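Long-range contacts in exodeoxyribonuclease III (Methanosarcina mazei, PDB 5J8N), which probably cuts DNA at abasic sites and trims double-stranded DNA from its 3' ends, as a magnesium-dependent nuclease of the AP/ExoA family: residues G67-G72 against E94-R99; V152-K157 against E176-M181; N202-S207 against G218-Y223. The protein carries 3 engineered substitutions. All coordinates share one frame; numbering follows the deposited sequence. Where two conformers were deposited one is given.

The three contacts come one after another along the chain, each closing before the next opens. Interactions 1 and 2 have centres about 20 Å apart, as do interactions 1 and 3; neither pair touches. Interactions 2 and 3 lie closer, with centres about 13 Å apart, and meet directly. There V152 N lies 2.8 Å from L221 O, and Y223 OH lies 2.8 Å from T154 O. Interaction 1 joins the start of strand 71-75 in the six-stranded sheet to strand 97-101 in the seven-stranded one. Interaction 3 lies on strand 218-227 of the latter sheet, and interaction 2 ties the loop after strand 146-149 to helix 175-186. Together they border the predicted active site.

Interaction 1. Residues G67-G72 against E94-R99; sequences GYSGVG and EGRFLR
Segments G67-G72 and E94-R99 run almost parallel, 7° apart in end-to-end direction, and come closest at G70 and G95. Their backbones are joined by a weak bond from G70 N to G95 O. S69 makes the firmer link. Its OG is anti to the backbone N (chi1 -176°) and donates to E94 O at 2.7 Å, nearly in line with that carbonyl. The same OG sits over one face of the R96 guanidinium and 3.3 Å from R96 CG.

At the outer end, R96 grips E94 side-on. NE and NH2 both donate to E94 OE1, with NE at 2.9 Å and in the guanidinium plane. R121 from helix 119-141 adds a second salt bridge to OE1. Y68 OH meets the guanidinium at its edge, and R96 NH2 gives it a weak bond of 2.9 Å. The tyrosine ring stands at 85° to the guanidinium plane. A water joins Y68 OH to E94 OE2, weakly on the glutamate side.

Further along, the contact turns apolar. V71 and L98 slide past each other in opposite directions, with V71 CG2 3.5 Å from L98 CB. L98 CD2 packs on G72 CA. Both segments lead into strands, but of different sheets.

R96 NH1 is also hydrogen-bonded to Y111 O, and the side chains of S69 and V71 touch Y111, a predicted active-site residue. This is packing between the two sheets of the DNase I-like sandwich, beside its probable catalytic cleft.

Interaction 2. Residues V152-K157 against E176-M181; sequences VNTAHK and EERAWM
One direct hydrogen bond crosses between V152-K157 and E176-M181. R178 NE donates to H156 O at 3.0 Å, with an N-H...O angle of 161°. The carbonyl oxygen meets the guanidinium at its edge, near its plane. R178 NE is tilted out of the plane of the H156 carbonyl. The arginine chain bends at chi3 (63°), which turns the guanidinium along the backbone of H156 and K157. H156 O also accepts from a water at 2.8 Å, and the water takes a weak bond from R178 NH2.

Ring contacts centre on H156 and M181. M181 CB lies over one face of the imidazole, 3.9 Å from its centroid, in a CH-pi contact. The sulfur is oblique to the same ring. A bend at chi3 (71°) brings M181 CE to 3.8 Å from H156 CB. On the histidine side, NE2 is hydrogen-bonded to D182 OD1, which helps to fix the ring.

The apolar contacts involve T154 and V152. T154 CG2 lies 3.8 Å from M181 SD and 3.8 Å from E177 CB, so the methyl fits between two residues one helical turn apart. V152 and M181 meet tip to tip, with CG1 4.0 Å from SD. The polar ends here turn to other partners: T154 OG1 bonds to Y129 OH, and E177 OE2 forms a salt bridge with K125.

Helix 175-186 thus packs against the loop that follows strand 146-149. That loop carries N153, a predicted magnesium ligand and transition-state stabilizer, and follows D151, the predicted proton donor/acceptor. The contact joins helix 175-186 to the predicted active-site loop of this DNase I-like fold.

Interaction 3. Residues N202-S207 against G218-Y223; sequences NYSWWS and GWRLDY
G218 packs against Y203 and W206 in a beta hairpin made by strand 205-206 and the start of strand 218-227. The Y203 ring lies with one face over the G218 peptide, its CG 3.4 Å from G218 C. W206 CD1 approaches G218 CA. Both aromatic residues pack closely on the G218 backbone.

W219 pairs with W205, and its N donates to W205 O at 2.8 Å in the carbonyl plane. W219 O accepts from both S204 N and W205 N, the second bond being weak. These two residues opposite one form a classic beta bulge. The indoles make a T-shaped pair, with the six-membered edge of W205 toward the five-membered face of W219 and planes at 85°. W205 NE1 is hydrogen-bonded to OD2 of D247, a predicted magnesium ligand.

R220 lays its CB and CD along N202 O. Its guanidinium goes on to salt bridges with D160 and D191.

L221 CD1 packs 3.6 Å from W205 CB, while L221 N donates to S204 OG at 3.1 Å.

D222 is predicted to be important for catalysis, and its OD2 also bonds to H248 ND1. This bond probably helps to orient H248, a predicted active-site residue. S204 probably helps to position D222: with chi1 at 66°, OG lies between the backbone N and carbonyl carbon and donates to the anti lone pair of D222 OD2 at 2.6 Å.

Interaction 1. Residues G67-G72 against E94-R99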
loop_
_atom_site.group_PDB
_atom_site.type_symbol
_atom_site.label_atom_id
_atom_site.label_comp_id
_atom_site.label_asym_id
_atom_site.label_seq_id
_atom_site.Cartn_x
_atom_site.Cartn_y
_atom_site.Cartn_z
ATOM N N GLY A 67 1.474 18.478 -4.870
ATOM C CA GLY A 67 0.713 18.202 -3.663
ATOM C C GLY A 67 -0.259 17.032 -3.745
ATOM O O GLY A 67 -1.325 16.994 -3.075
ATOM N N TYR A 68 0.064 16.042 -4.573
ATOM C CA TYR A 68 -0.881 15.008 -4.905
ATOM C C TYR A 68 -0.208 13.675 -4.971
ATOM O O TYR A 68 0.840 13.576 -5.585
ATOM C CB TYR A 68 -1.462 15.354 -6.288
ATOM C CG TYR A 68 -2.540 14.427 -6.794
ATOM C CD1 TYR A 68 -3.792 14.421 -6.191
ATOM C CD2 TYR A 68 -2.304 13.573 -7.861
ATOM C CE1 TYR A 68 -4.793 13.551 -6.614
ATOM C CE2 TYR A 68 -3.306 12.753 -8.307
ATOM C CZ TYR A 68 -4.536 12.764 -7.710
ATOM O OH TYR A 68 -5.533 11.941 -8.197
ATOM N N SER A 69 -0.847 12.645 -4.446
ATOM C CA SER A 69 -0.409 11.275 -4.648
ATOM C C SER A 69 1.069 11.131 -4.244
ATOM O O SER A 69 1.494 11.745 -3.263
ATOM C CB SER A 69 -0.716 10.901 -6.109
ATOM O OG SER A 69 -0.387 9.527 -6.349
ATOM N N GLY A 70 1.864 10.336 -4.948
ATOM C CA GLY A 70 3.280 10.110 -4.636
ATOM C C GLY A 70 3.467 8.930 -3.717
ATOM O O GLY A 70 2.692 8.694 -2.765
ATOM N N VAL A 71 4.497 8.130 -4.002
ATOM C CA VAL A 71 4.839 6.982 -3.140
ATOM C C VAL A 71 6.350 6.878 -2.974
ATOM O O VAL A 71 7.100 7.414 -3.800
ATOM C CB VAL A 71 4.304 5.625 -3.670
ATOM C CG1 VAL A 71 2.801 5.623 -3.817
ATOM C CG2 VAL A 71 4.962 5.214 -4.989
ATOM N N GLY A 72 6.799 6.224 -1.896
ATOM C CA GLY A 72 8.240 6.040 -1.714
ATOM C C GLY A 72 8.500 4.740 -0.968
ATOM O O GLY A 72 7.641 4.233 -0.223
ATOM N N GLU A 94 0.570 10.017 -12.495
ATOM C CA GLU A 94 -0.007 10.297 -11.175
ATOM C C GLU A 94 0.865 9.808 -10.034
ATOM O O GLU A 94 0.516 10.002 -8.873
ATOM C CB GLU A 94 -1.414 9.724 -11.079
ATOM C CG GLU A 94 -2.376 10.466 -12.013
ATOM C CD GLU A 94 -3.848 10.322 -11.623
ATOM O OE1 GLU A 94 -4.201 9.683 -10.601
ATOM O OE2 GLU A 94 -4.690 10.811 -12.447
ATOM N N GLY A 95 2.010 9.220 -10.323
ATOM C CA GLY A 95 2.977 8.882 -9.265
ATOM C C GLY A 95 2.450 7.980 -8.191
ATOM O O GLY A 95 2.735 8.188 -6.979
ATOM N N ARG A 96 1.781 6.908 -8.614
ATOM C CA ARG A 96 1.112 5.984 -7.719
ATOM C C ARG A 96 1.782 4.643 -7.582
ATOM O O ARG A 96 1.283 3.816 -6.829
ATOM C CB ARG A 96 -0.314 5.710 -8.251
ATOM C CG ARG A 96 -1.208 6.905 -8.235
ATOM C CD ARG A 96 -2.568 6.503 -8.819
ATOM N NE ARG A 96 -3.359 7.702 -8.718
ATOM C CZ ARG A 96 -3.914 8.110 -7.605
ATOM N NH1 ARG A 96 -3.841 7.355 -6.515
ATOM N NH2 ARG A 96 -4.590 9.276 -7.590
ATOM N N PHE A 97 2.886 4.395 -8.301
ATOM C CA PHE A 97 3.395 3.043 -8.466
ATOM C C PHE A 97 4.895 3.073 -8.460
ATOM O O PHE A 97 5.528 3.753 -9.270
ATOM C CB PHE A 97 2.863 2.485 -9.786
ATOM C CG PHE A 97 3.273 1.090 -10.099
ATOM C CD1 PHE A 97 4.515 0.822 -10.626
ATOM C CD2 PHE A 97 2.355 0.038 -9.900
ATOM C CE1 PHE A 97 4.871 -0.544 -10.992
ATOM C CE2 PHE A 97 2.697 -1.282 -10.265
ATOM C CZ PHE A 97 3.955 -1.537 -10.760
ATOM N N LEU A 98 5.460 2.295 -7.559
ATOM C CA LEU A 98 6.927 2.186 -7.478
ATOM C C LEU A 98 7.353 0.746 -7.287
ATOM O O LEU A 98 6.965 0.101 -6.280
ATOM C CB LEU A 98 7.417 3.088 -6.320
ATOM C CG LEU A 98 8.905 3.060 -6.051
ATOM C CD1 LEU A 98 9.595 3.605 -7.209
ATOM C CD2 LEU A 98 9.225 3.905 -4.790
ATOM N N ARG A 99 8.128 0.240 -8.230
ATOM C CA ARG A 99 8.664 -1.122 -8.200
ATOM C C ARG A 99 10.107 -1.120 -7.774
ATOM O O ARG A 99 10.958 -0.400 -8.335
ATOM C CB ARG A 99 8.499 -1.755 -9.573
ATOM C CG ARG A 99 9.231 -3.078 -9.710
ATOM C CD ARG A 99 8.969 -3.695 -11.065
ATOM N NE ARG A 99 9.836 -4.863 -11.284
ATOM C CZ ARG A 99 9.867 -5.528 -12.403
ATOM N NH1 ARG A 99 9.072 -5.221 -13.390
ATOM N NH2 ARG A 99 10.728 -6.538 -12.518
HETATM O O HOH W 1 -5.566 13.013 -10.990
#

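Interaction 2. Residues V152-K157 against E176-M181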
loop_
_atom_site.group_PDB
_atom_site.type_symbol
_atom_site.label_atom_id
_atom_site.label_comp_id
_atom_site.label_asym_id
_atom_site.label_seq_id
_atom_site.Cartn_x
_atom_site.Cartn_y
_atom_site.Cartn_z
ATOM N N VAL A 152 -5.317 0.198 -1.226
ATOM C CA VAL A 152 -6.169 -0.263 -2.326
ATOM C C VAL A 152 -7.395 0.650 -2.433
ATOM O O VAL A 152 -8.086 0.644 -3.458
ATOM C CB VAL A 152 -6.537 -1.733 -2.035
ATOM C CG1 VAL A 152 -7.543 -2.296 -3.043
ATOM C CG2 VAL A 152 -5.252 -2.569 -2.021
ATOM N N ASN A 153 -7.719 1.404 -1.372
ATOM C CA ASN A 153 -8.895 2.287 -1.375
ATOM C C ASN A 153 -10.206 1.531 -1.577
ATOM O O ASN A 153 -11.214 2.137 -1.969
ATOM C CB ASN A 153 -8.749 3.444 -2.397
ATOM C CG ASN A 153 -8.226 4.707 -1.752
ATOM O OD1 ASN A 153 -8.761 5.145 -0.736
ATOM N ND2 ASN A 153 -7.124 5.245 -2.278
ATOM N N THR A 154 -10.206 0.240 -1.190
ATOM C CA THR A 154 -11.413 -0.587 -1.186
ATOM C C THR A 154 -11.356 -1.548 -0.023
ATOM O O THR A 154 -10.260 -2.084 0.260
ATOM C CB THR A 154 -11.532 -1.408 -2.527
ATOM O OG1 THR A 154 -11.622 -0.491 -3.627
ATOM C CG2 THR A 154 -12.789 -2.281 -2.549
ATOM N N ALA A 155 -12.491 -1.722 0.667
ATOM C CA ALA A 155 -12.657 -2.764 1.681
ATOM C C ALA A 155 -13.242 -3.976 0.972
ATOM O O ALA A 155 -14.316 -3.890 0.380
ATOM C CB ALA A 155 -13.605 -2.252 2.819
ATOM N N HIS A 156 -12.533 -5.112 1.054
ATOM C CA HIS A 156 -12.870 -6.235 0.185
ATOM C C HIS A 156 -14.233 -6.828 0.518
ATOM O O HIS A 156 -15.097 -7.007 -0.371
ATOM C CB HIS A 156 -11.770 -7.289 0.311
ATOM C CG HIS A 156 -11.922 -8.427 -0.631
ATOM N ND1 HIS A 156 -11.174 -9.582 -0.506
ATOM C CD2 HIS A 156 -12.744 -8.615 -1.688
ATOM C CE1 HIS A 156 -11.530 -10.427 -1.462
ATOM N NE2 HIS A 156 -12.478 -9.867 -2.192
ATOM N N LYS A 157 -14.450 -7.165 1.787
ATOM C CA LYS A 157 -15.625 -7.925 2.239
ATOM C C LYS A 157 -16.329 -7.125 3.344
ATOM O O LYS A 157 -15.773 -6.146 3.874
ATOM C CB LYS A 157 -15.237 -9.337 2.755
ATOM C CG LYS A 157 -14.551 -10.181 1.692
ATOM C CD LYS A 157 -14.100 -11.525 2.283
ATOM C CE LYS A 157 -13.349 -12.386 1.291
ATOM N NZ LYS A 157 -14.297 -13.180 0.444
ATOM N N GLU A 176 -18.683 -3.462 -7.699
ATOM C CA GLU A 176 -17.731 -3.665 -8.768
ATOM C C GLU A 176 -16.279 -3.581 -8.289
ATOM O O GLU A 176 -15.384 -4.240 -8.827
ATOM C CB GLU A 176 -17.998 -2.659 -9.890
ATOM C CG GLU A 176 -18.046 -1.203 -9.388
ATOM C CD GLU A 176 -19.461 -0.669 -9.074
ATOM O OE1 GLU A 176 -19.705 0.531 -9.397
ATOM O OE2 GLU A 176 -20.350 -1.398 -8.539
ATOM N N GLU A 177 -16.029 -2.763 -7.276
ATOM C CA GLU A 177 -14.690 -2.674 -6.715
ATOM C C GLU A 177 -14.328 -3.972 -5.959
ATOM O O GLU A 177 -13.196 -4.508 -6.074
ATOM C CB GLU A 177 -14.586 -1.483 -5.790
ATOM C CG GLU A 177 -14.798 -0.167 -6.512
ATOM C CD GLU A 177 -15.006 0.982 -5.552
ATOM O OE1 GLU A 177 -15.752 0.814 -4.557
ATOM O OE2 GLU A 177 -14.405 2.052 -5.799
ATOM N N ARG A 178 -15.278 -4.437 -5.147
ATOM C CA ARG A 178 -15.115 -5.683 -4.395
ATOM C C ARG A 178 -14.937 -6.847 -5.372
ATOM O O ARG A 178 -14.094 -7.734 -5.113
ATOM C CB ARG A 178 -16.321 -5.895 -3.502
ATOM C CG ARG A 178 -16.482 -4.759 -2.454
ATOM C CD ARG A 178 -17.820 -4.874 -1.755
ATOM N NE ARG A 178 -17.881 -6.148 -1.017
ATOM C CZ ARG A 178 -19.000 -6.689 -0.553
ATOM N NH1 ARG A 178 -20.192 -6.093 -0.740
ATOM N NH2 ARG A 178 -18.933 -7.840 0.110
ATOM N N ALA A 179 -15.671 -6.814 -6.491
ATOM C CA ALA A 179 -15.621 -7.897 -7.485
ATOM C C ALA A 179 -14.232 -7.883 -8.103
ATOM O O ALA A 179 -13.664 -8.947 -8.429
ATOM C CB ALA A 179 -16.699 -7.737 -8.546
ATOM N N TRP A 180 -13.679 -6.696 -8.339
ATOM C CA TRP A 180 -12.332 -6.660 -8.905
ATOM C C TRP A 180 -11.353 -7.308 -7.928
ATOM O O TRP A 180 -10.457 -8.046 -8.357
ATOM C CB TRP A 180 -11.878 -5.234 -9.272
ATOM C CG TRP A 180 -10.453 -5.297 -9.735
ATOM C CD1 TRP A 180 -10.021 -5.622 -10.992
ATOM C CD2 TRP A 180 -9.272 -5.184 -8.922
ATOM N NE1 TRP A 180 -8.637 -5.681 -11.003
ATOM C CE2 TRP A 180 -8.162 -5.409 -9.751
ATOM C CE3 TRP A 180 -9.053 -4.855 -7.592
ATOM C CZ2 TRP A 180 -6.836 -5.328 -9.285
ATOM C CZ3 TRP A 180 -7.738 -4.778 -7.108
ATOM C CH2 TRP A 180 -6.632 -5.039 -7.967
ATOM N N MET A 181 -11.473 -7.049 -6.621
ATOM C CA MET A 181 -10.588 -7.702 -5.658
ATOM C C MET A 181 -10.755 -9.223 -5.705
ATOM O O MET A 181 -9.757 -9.959 -5.638
ATOM C CB MET A 181 -10.858 -7.158 -4.285
ATOM C CG MET A 181 -10.421 -5.664 -4.126
ATOM S SD MET A 181 -10.326 -5.120 -2.424
ATOM C CE MET A 181 -8.895 -6.019 -1.881
HETATM O O HOH W 2 -16.573 -9.176 -1.244
#

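Interaction 3. Residues N202-S207 against G218-Y223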
loop_
_atom_site.group_PDB
_atom_site.type_symbol
_atom_site.label_atom_id
_atom_site.label_comp_id
_atom_site.label_asym_id
_atom_site.label_seq_id
_atom_site.Cartn_x
_atom_site.Cartn_y
_atom_site.Cartn_z
ATOM N N ASN A 202 -10.790 -5.344 12.358
ATOM C CA ASN A 202 -9.419 -5.103 11.948
ATOM C C ASN A 202 -9.390 -4.156 10.761
ATOM O O ASN A 202 -9.731 -4.551 9.621
ATOM C CB ASN A 202 -8.759 -6.438 11.595
ATOM C CG ASN A 202 -8.411 -7.229 12.821
ATOM O OD1 ASN A 202 -7.649 -6.746 13.666
ATOM N ND2 ASN A 202 -8.988 -8.434 12.965
ATOM N N TYR A 203 -9.071 -2.878 11.063
ATOM C CA TYR A 203 -9.149 -1.823 10.075
ATOM C C TYR A 203 -7.842 -1.080 9.969
ATOM O O TYR A 203 -6.995 -1.122 10.872
ATOM C CB TYR A 203 -10.279 -0.846 10.466
ATOM C CG TYR A 203 -11.586 -1.517 10.771
ATOM C CD1 TYR A 203 -12.144 -2.441 9.889
ATOM C CD2 TYR A 203 -12.278 -1.236 11.949
ATOM C CE1 TYR A 203 -13.341 -3.078 10.183
ATOM C CE2 TYR A 203 -13.499 -1.842 12.258
ATOM C CZ TYR A 203 -14.011 -2.770 11.375
ATOM O OH TYR A 203 -15.180 -3.419 11.691
ATOM N N SER A 204 -7.693 -0.309 8.896
ATOM C CA SER A 204 -6.457 0.466 8.702
ATOM C C SER A 204 -6.748 1.909 8.370
ATOM O O SER A 204 -5.813 2.655 8.092
ATOM C CB SER A 204 -5.573 -0.151 7.590
ATOM O OG SER A 204 -6.258 -0.045 6.322
ATOM N N TRP A 205 -8.010 2.320 8.355
ATOM C CA TRP A 205 -8.410 3.714 8.062
ATOM C C TRP A 205 -9.617 4.072 8.878
ATOM O O TRP A 205 -10.530 3.251 9.058
ATOM C CB TRP A 205 -8.753 3.871 6.541
ATOM C CG TRP A 205 -9.202 5.268 6.241
ATOM C CD1 TRP A 205 -8.394 6.366 5.945
ATOM C CD2 TRP A 205 -10.557 5.780 6.257
ATOM N NE1 TRP A 205 -9.172 7.503 5.786
ATOM C CE2 TRP A 205 -10.496 7.195 5.999
ATOM C CE3 TRP A 205 -11.815 5.206 6.527
ATOM C CZ2 TRP A 205 -11.619 7.995 5.930
ATOM C CZ3 TRP A 205 -12.936 6.042 6.501
ATOM C CH2 TRP A 205 -12.825 7.416 6.192
ATOM N N TRP A 206 -9.615 5.314 9.361
ATOM C CA TRP A 206 -10.759 5.861 10.075
ATOM C C TRP A 206 -10.917 7.309 9.684
ATOM O O TRP A 206 -9.903 8.007 9.479
ATOM C CB TRP A 206 -10.611 5.809 11.618
ATOM C CG TRP A 206 -10.229 4.432 12.174
ATOM C CD1 TRP A 206 -11.055 3.572 12.797
ATOM C CD2 TRP A 206 -8.937 3.816 12.149
ATOM N NE1 TRP A 206 -10.371 2.415 13.160
ATOM C CE2 TRP A 206 -9.064 2.565 12.769
ATOM C CE3 TRP A 206 -7.677 4.219 11.658
ATOM C CZ2 TRP A 206 -7.989 1.713 12.941
ATOM C CZ3 TRP A 206 -6.597 3.350 11.805
ATOM C CH2 TRP A 206 -6.782 2.105 12.456
ATOM N N SER A 207 -12.154 7.778 9.594
ATOM C CA SER A 207 -12.412 9.193 9.369
ATOM C C SER A 207 -11.750 10.013 10.490
ATOM O O SER A 207 -11.618 9.570 11.624
ATOM C CB SER A 207 -13.926 9.411 9.358
ATOM O OG SER A 207 -14.235 10.818 9.274
ATOM N N GLY A 218 -14.018 1.892 11.366
ATOM C CA GLY A 218 -12.941 1.883 10.412
ATOM C C GLY A 218 -13.210 1.065 9.175
ATOM O O GLY A 218 -14.268 0.384 9.062
ATOM N N TRP A 219 -12.214 1.121 8.291
ATOM C CA TRP A 219 -12.213 0.336 7.044
ATOM C C TRP A 219 -10.854 -0.265 6.899
ATOM O O TRP A 219 -9.874 0.424 7.196
ATOM C CB TRP A 219 -12.482 1.238 5.825
ATOM C CG TRP A 219 -13.747 2.009 5.753
ATOM C CD1 TRP A 219 -14.306 2.825 6.703
ATOM C CD2 TRP A 219 -14.563 2.132 4.583
ATOM N NE1 TRP A 219 -15.448 3.421 6.204
ATOM C CE2 TRP A 219 -15.619 3.015 4.902
ATOM C CE3 TRP A 219 -14.496 1.567 3.291
ATOM C CZ2 TRP A 219 -16.611 3.368 3.971
ATOM C CZ3 TRP A 219 -15.503 1.928 2.349
ATOM C CH2 TRP A 219 -16.528 2.821 2.709
ATOM N N ARG A 220 -10.742 -1.483 6.371
ATOM C CA ARG A 220 -9.432 -2.027 5.991
ATOM C C ARG A 220 -9.204 -1.724 4.516
ATOM O O ARG A 220 -9.771 -2.381 3.630
ATOM C CB ARG A 220 -9.368 -3.528 6.271
ATOM C CG ARG A 220 -7.925 -4.026 6.249
ATOM C CD ARG A 220 -7.809 -5.468 6.820
ATOM N NE ARG A 220 -8.554 -6.437 5.981
ATOM C CZ ARG A 220 -8.002 -7.276 5.093
ATOM N NH1 ARG A 220 -8.786 -8.106 4.378
ATOM N NH2 ARG A 220 -6.678 -7.359 4.921
ATOM N N LEU A 221 -8.432 -0.670 4.272
ATOM C CA LEU A 221 -8.104 -0.196 2.917
ATOM C C LEU A 221 -6.699 -0.552 2.496
ATOM O O LEU A 221 -6.368 -0.418 1.316
ATOM C CB LEU A 221 -8.234 1.334 2.836
ATOM C CG LEU A 221 -9.617 1.868 3.263
ATOM C CD1 LEU A 221 -9.653 3.370 3.107
ATOM C CD2 LEU A 221 -10.719 1.239 2.371
ATOM N N ASP A 222 -5.864 -0.944 3.474
ATOM C CA ASP A 222 -4.431 -1.149 3.228
ATOM C C ASP A 222 -4.130 -2.605 3.383
ATOM O O ASP A 222 -4.576 -3.251 4.346
ATOM C CB ASP A 222 -3.611 -0.305 4.223
ATOM C CG ASP A 222 -3.963 1.140 4.089
ATOM O OD1 ASP A 222 -3.417 1.803 3.170
ATOM O OD2 ASP A 222 -4.838 1.608 4.847
ATOM N N TYR A 223 -3.317 -3.142 2.460
ATOM C CA TYR A 223 -3.102 -4.582 2.348
ATOM C C TYR A 223 -1.659 -4.876 1.964
ATOM O O TYR A 223 -0.975 -4.010 1.390
ATOM C CB TYR A 223 -3.987 -5.167 1.244
ATOM C CG TYR A 223 -5.479 -4.974 1.359
ATOM C CD1 TYR A 223 -6.071 -3.741 1.067
ATOM C CD2 TYR A 223 -6.311 -6.060 1.654
ATOM C CE1 TYR A 223 -7.447 -3.562 1.134
ATOM C CE2 TYR A 223 -7.714 -5.898 1.740
ATOM C CZ TYR A 223 -8.248 -4.642 1.433
ATOM O OH TYR A 223 -9.624 -4.521 1.453
#